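IWS1 (Encephalitozoon cuniculi, PDB 2XPP) probably acts as a nuclear transcription factor in the regulation of RNA polymerase II transcription, and may work both during and after recruitment of the TATA-binding protein. Local coordinates at residues I62-I66 against V90-I96; I81-K85 against E119-V123. All blocks are in the same frame, centred on the assembly; numbering follows the deposited sequence.

Interaction 1 (I62-I66 against V90-I96)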
loop_
_atom_site.group_PDB
_atom_site.type_symbol
_atom_site.label_atom_id
_atom_site.label_comp_id
_atom_site.label_asym_id
_atom_site.label_seq_id
_atom_site.Cartn_x
_atom_site.Cartn_y
_atom_site.Cartn_z
ATOM N N ILE A 62 3.397 -5.406 -7.461
ATOM C CA ILE A 62 4.120 -4.849 -6.315
ATOM C C ILE A 62 3.141 -4.128 -5.363
ATOM O O ILE A 62 3.480 -3.888 -4.180
ATOM C CB ILE A 62 5.281 -3.886 -6.733
ATOM C CG1 ILE A 62 6.311 -3.691 -5.600
ATOM C CG2 ILE A 62 4.715 -2.521 -7.134
ATOM C CD1 ILE A 62 7.037 -4.961 -5.212
ATOM N N LEU A 63 1.972 -3.718 -5.858
ATOM C CA LEU A 63 1.017 -3.084 -4.971
ATOM C C LEU A 63 0.586 -4.001 -3.845
ATOM O O LEU A 63 0.210 -3.496 -2.763
ATOM C CB LEU A 63 -0.225 -2.481 -5.700
ATOM C CG LEU A 63 0.159 -1.352 -6.638
ATOM C CD1 LEU A 63 -1.076 -0.915 -7.453
ATOM C CD2 LEU A 63 0.776 -0.124 -5.928
ATOM N N ASP A 64 0.618 -5.319 -4.075
ATOM C CA ASP A 64 0.306 -6.303 -3.010
ATOM C C ASP A 64 1.288 -6.170 -1.849
ATOM O O ASP A 64 0.862 -6.208 -0.670
ATOM C CB ASP A 64 0.396 -7.752 -3.540
ATOM C CG ASP A 64 -0.662 -8.092 -4.583
ATOM O OD1 ASP A 64 -1.518 -7.257 -4.955
ATOM O OD2 ASP A 64 -0.619 -9.246 -5.051
ATOM N N GLU A 65 2.586 -6.029 -2.149
ATOM C CA GLU A 65 3.627 -5.944 -1.092
ATOM C C GLU A 65 3.568 -4.575 -0.420
ATOM O O GLU A 65 3.722 -4.471 0.805
ATOM C CB GLU A 65 5.044 -6.163 -1.656
ATOM C CG GLU A 65 5.303 -7.671 -1.879
ATOM C CD GLU A 65 4.400 -8.275 -2.939
ATOM O OE1 GLU A 65 4.176 -7.656 -4.018
ATOM O OE2 GLU A 65 3.895 -9.389 -2.708
ATOM N N ILE A 66 3.325 -3.524 -1.217
ATOM C CA ILE A 66 3.193 -2.182 -0.622
ATOM C C ILE A 66 2.009 -2.168 0.373
ATOM O O ILE A 66 2.154 -1.696 1.524
ATOM C CB ILE A 66 3.077 -1.086 -1.665
ATOM C CG1 ILE A 66 4.434 -0.966 -2.396
ATOM C CG2 ILE A 66 2.760 0.267 -0.968
ATOM C CD1 ILE A 66 4.311 -0.064 -3.703
ATOM N N VAL A 90 5.702 7.043 -2.123
ATOM C CA VAL A 90 5.914 6.125 -3.263
ATOM C C VAL A 90 4.644 5.973 -4.150
ATOM O O VAL A 90 4.702 6.193 -5.369
ATOM C CB VAL A 90 6.420 4.740 -2.812
ATOM C CG1 VAL A 90 6.342 3.685 -3.958
ATOM C CG2 VAL A 90 7.879 4.854 -2.327
ATOM N N LEU A 91 3.534 5.604 -3.513
ATOM C CA LEU A 91 2.259 5.384 -4.221
ATOM C C LEU A 91 1.831 6.617 -5.030
ATOM O O LEU A 91 1.312 6.477 -6.138
ATOM C CB LEU A 91 1.186 5.010 -3.198
ATOM C CG LEU A 91 1.342 3.607 -2.623
ATOM C CD1 LEU A 91 0.423 3.462 -1.492
ATOM C CD2 LEU A 91 1.060 2.503 -3.666
ATOM N N LYS A 92 2.095 7.808 -4.499
ATOM C CA LYS A 92 1.674 9.056 -5.136
ATOM C C LYS A 92 2.369 9.226 -6.487
ATOM O O LYS A 92 1.823 9.879 -7.426
ATOM C CB LYS A 92 2.026 10.265 -4.243
ATOM C CG LYS A 92 1.597 11.555 -4.793
ATOM C CD LYS A 92 1.781 12.598 -3.707
ATOM C CE LYS A 92 2.330 13.884 -4.249
ATOM N NZ LYS A 92 2.473 14.839 -3.104
ATOM N N THR A 93 3.562 8.643 -6.597
ATOM C CA THR A 93 4.402 8.810 -7.786
ATOM C C THR A 93 4.091 7.807 -8.895
ATOM O O THR A 93 4.619 7.953 -10.002
ATOM C CB THR A 93 5.936 8.710 -7.500
ATOM O OG1 THR A 93 6.317 7.358 -7.236
ATOM C CG2 THR A 93 6.386 9.636 -6.342
ATOM N N MET A 94 3.291 6.797 -8.594
ATOM C CA MET A 94 3.047 5.695 -9.544
ATOM C C MET A 94 1.829 5.906 -10.438
ATOM O O MET A 94 0.799 6.449 -9.981
ATOM C CB MET A 94 2.891 4.385 -8.749
ATOM C CG MET A 94 4.205 3.947 -8.193
ATOM S SD MET A 94 3.936 2.538 -7.114
ATOM C CE MET A 94 5.538 1.773 -7.191
ATOM N N LYS A 95 1.931 5.486 -11.716
ATOM C CA LYS A 95 0.811 5.627 -12.646
ATOM C C LYS A 95 -0.148 4.433 -12.445
ATOM O O LYS A 95 -0.167 3.498 -13.244
ATOM C CB LYS A 95 1.293 5.708 -14.103
ATOM C CG LYS A 95 2.076 6.977 -14.370
ATOM C CD LYS A 95 2.448 7.174 -15.827
ATOM C CE LYS A 95 3.330 8.414 -15.990
ATOM N NZ LYS A 95 3.773 8.697 -17.421
ATOM N N ILE A 96 -0.964 4.553 -11.400
ATOM C CA ILE A 96 -1.867 3.495 -10.920
ATOM C C ILE A 96 -3.254 3.633 -11.524
ATOM O O ILE A 96 -3.882 4.703 -11.444
ATOM C CB ILE A 96 -1.867 3.490 -9.389
ATOM C CG1 ILE A 96 -0.494 3.003 -8.870
ATOM C CG2 ILE A 96 -2.966 2.619 -8.856
ATOM C CD1 ILE A 96 -0.281 3.245 -7.342
#

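Interaction 2 (I81-K85 against E119-V123)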
loop_
_atom_site.group_PDB
_atom_site.type_symbol
_atom_site.label_atom_id
_atom_site.label_comp_id
_atom_site.label_asym_id
_atom_site.label_seq_id
_atom_site.Cartn_x
_atom_site.Cartn_y
_atom_site.Cartn_z
ATOM N N ILE A 81 5.570 5.172 11.751
ATOM C CA ILE A 81 5.038 6.260 10.889
ATOM C C ILE A 81 6.028 6.570 9.727
ATOM O O ILE A 81 5.626 7.099 8.655
ATOM C CB ILE A 81 4.697 7.531 11.743
ATOM C CG1 ILE A 81 3.737 8.453 10.942
ATOM C CG2 ILE A 81 5.957 8.244 12.205
ATOM C CD1 ILE A 81 3.271 9.641 11.679
ATOM N N LYS A 82 7.311 6.266 9.919
ATOM C CA LYS A 82 8.267 6.544 8.810
ATOM C C LYS A 82 7.941 5.669 7.596
ATOM O O LYS A 82 8.022 6.122 6.432
ATOM C CB LYS A 82 9.698 6.356 9.276
ATOM C CG LYS A 82 10.710 6.346 8.121
ATOM C CD LYS A 82 12.110 6.486 8.670
ATOM C CE LYS A 82 13.163 5.913 7.733
ATOM N NZ LYS A 82 13.616 4.522 8.177
ATOM N N ILE A 83 7.535 4.418 7.849
ATOM C CA ILE A 83 7.056 3.528 6.810
ATOM C C ILE A 83 5.759 4.003 6.148
ATOM O O ILE A 83 5.642 4.027 4.896
ATOM C CB ILE A 83 6.851 2.091 7.353
ATOM C CG1 ILE A 83 8.167 1.613 7.996
ATOM C CG2 ILE A 83 6.265 1.184 6.237
ATOM C CD1 ILE A 83 7.920 0.550 9.070
ATOM N N ARG A 84 4.817 4.420 6.984
ATOM C CA ARG A 84 3.521 4.930 6.523
ATOM C C ARG A 84 3.752 6.114 5.583
ATOM O O ARG A 84 3.188 6.161 4.472
ATOM C CB ARG A 84 2.653 5.329 7.709
ATOM C CG ARG A 84 2.428 4.098 8.610
ATOM C CD ARG A 84 1.230 4.197 9.529
ATOM N NE ARG A 84 1.024 5.438 10.287
ATOM C CZ ARG A 84 1.378 5.607 11.573
ATOM N NH1 ARG A 84 2.057 4.661 12.203
ATOM N NH2 ARG A 84 1.090 6.733 12.227
ATOM N N LYS A 85 4.564 7.057 6.022
ATOM C CA LYS A 85 4.805 8.272 5.210
ATOM C C LYS A 85 5.503 7.933 3.909
ATOM O O LYS A 85 5.075 8.384 2.819
ATOM C CB LYS A 85 5.643 9.267 5.990
ATOM C CG LYS A 85 4.806 9.911 7.030
ATOM C CD LYS A 85 5.648 10.923 7.753
ATOM C CE LYS A 85 4.741 11.694 8.651
ATOM N NZ LYS A 85 5.525 12.748 9.346
ATOM N N GLU A 119 -4.455 8.228 13.369
ATOM C CA GLU A 119 -3.416 8.616 12.420
ATOM C C GLU A 119 -2.984 10.112 12.582
ATOM O O GLU A 119 -3.779 10.943 13.065
ATOM C CB GLU A 119 -3.904 8.283 10.994
ATOM C CG GLU A 119 -2.842 8.502 9.929
ATOM C CD GLU A 119 -1.546 7.752 10.245
ATOM O OE1 GLU A 119 -0.569 8.390 10.704
ATOM O OE2 GLU A 119 -1.537 6.523 10.044
ATOM N N SER A 120 -1.731 10.445 12.258
ATOM C CA SER A 120 -1.318 11.844 12.264
ATOM C C SER A 120 -2.139 12.596 11.223
ATOM O O SER A 120 -2.519 12.034 10.188
ATOM C CB SER A 120 0.192 12.038 12.033
ATOM O OG SER A 120 0.553 11.979 10.657
ATOM N N LYS A 121 -2.434 13.846 11.518
ATOM C CA LYS A 121 -3.165 14.707 10.583
ATOM C C LYS A 121 -2.487 14.719 9.210
ATOM O O LYS A 121 -3.172 14.620 8.203
ATOM C CB LYS A 121 -3.333 16.138 11.132
ATOM C CG LYS A 121 -4.112 16.233 12.445
ATOM C CD LYS A 121 -4.569 17.669 12.694
ATOM C CE LYS A 121 -5.192 17.873 14.075
ATOM N NZ LYS A 121 -6.355 16.954 14.281
ATOM N N GLU A 122 -1.151 14.792 9.183
ATOM C CA GLU A 122 -0.385 14.802 7.934
ATOM C C GLU A 122 -0.568 13.536 7.092
ATOM O O GLU A 122 -0.820 13.624 5.898
ATOM C CB GLU A 122 1.125 15.028 8.204
ATOM C CG GLU A 122 2.003 15.089 6.914
ATOM C CD GLU A 122 3.534 14.740 7.093
ATOM O OE1 GLU A 122 4.212 15.238 8.050
ATOM O OE2 GLU A 122 4.047 13.988 6.218
ATOM N N VAL A 123 -0.407 12.364 7.702
ATOM C CA VAL A 123 -0.585 11.090 7.000
ATOM C C VAL A 123 -2.043 10.955 6.525
ATOM O O VAL A 123 -2.286 10.562 5.385
ATOM C CB VAL A 123 -0.158 9.909 7.859
ATOM C CG1 VAL A 123 -0.480 8.575 7.188
ATOM C CG2 VAL A 123 1.381 9.998 8.033
HETATM O O HOH W 1 2.965 13.474 10.636
#

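Interaction 1 (I62-I66 against V90-I96)
Ile-62 opens the contact between helix 62-70 and the end of helix 81-92, a purely apolar seam in the core of the all-helical TFIIS N-terminal-like domain of the IWS1 family. Its CG2 branch lies at the margin, 4.4 Å from CE of Met-94, and the side chain also meets Leu-48 of helix 36-48 and Leu-57 of helix 54-59.

Leu-63 carries more of the load, and does so mainly through one methyl. Its CB leaves the backbone across the line to the partner, yet CD2 comes back to within 3.5 Å of CD2 of Leu-91, tighter than an ordinary methyl contact. The same CD2 meets CD1 of Ile-96 tip to tip at 3.8 Å, so that one branch bridges the last turn of helix 81-92 and the turn that follows it.

One turn on, Ile-66 splits its work between two branches. With CG1 beside the backbone N (chi1 -69°), CG2 is left to run past Leu-91 in the opposite sense, 3.9 Å from its CD2. The other arm continues outward until CD1 meets Met-94 CE end to end at 4.1 Å, with Val-90 CG1 as a further neighbour. Met-94 can reach this far because its chain is extended beyond CG.

No hydrogen bond spans the seam. Where the chain leaves the helix, the carbonyl O of Val-90 takes both the backbone N of Thr-93 and its hydroxyl, OG1 lying 2.7 Å away in the carbonyl plane, on a lone pair.

Interaction 2 (I81-K85 against E119-V123)
Glu-119 and Arg-84 face each other from opposite directions in a two-point salt bridge beside the start of helix 121-138. NH2 of Arg-84 gives the straighter bond, 2.8 Å to OE1 of Glu-119 at 162°, nearly within the guanidinium plane and on the syn side of the carboxylate, though tilted out of its plane; NE reaches OE2 only through a weak, bent one. The two planes lie 51° apart. From the same face, on the anti side and likewise tilted, OE1 accepts Ser-120 N, which helps fix the carboxylate. NH1 turns instead to the carbonyl O of Pro-79, and CG1 of Ile-81 lies over one face of the guanidinium, offset toward its rim.

Ser-120 is the N-cap: its OG, set between backbone N and carbonyl carbon (chi1 81°), accepts from Val-123 N at 3.1 Å. CD1 of Ile-81 packs on this hydroxyl, and a water connects OG with Lys-85 NZ.

Glu-122 crosses extended Lys-85 at about a right angle, and NZ makes a salt bridge to Glu-122 OE1 at 3.1 Å from above the carboxylate plane. Val-123 packs on the apolar stems, its CG2 3.6 Å from Lys-85 CG and 4.0 Å from Ile-81 CG1.

The first turns of helices 81-92 and 121-138 are thus joined, with Tyr-113 of helix 106-115 touching both Arg-84 and Val-123, while helix 36-48 packs against Lys-82 and Ile-83.

Read from the N terminus, the chain passes helices 5-30, 36-48 and 54-59 before helix 62-70 supplies the first half of interaction 1. Helix 81-92 then starts with the first half of interaction 2 and ends in the second half of interaction 1, closing a loop with 23 residues between the segments. Interaction 2 closes its own loop, with 33 intervening residues, only after helices 98-104 and 106-115. The segments alternate, so the loops cross. Helix 81-92 serves both, about 16 Å apart between centres: its far end joins helix 62-70 in the core, its beginning meets the last helix, 121-138, nearer the surface.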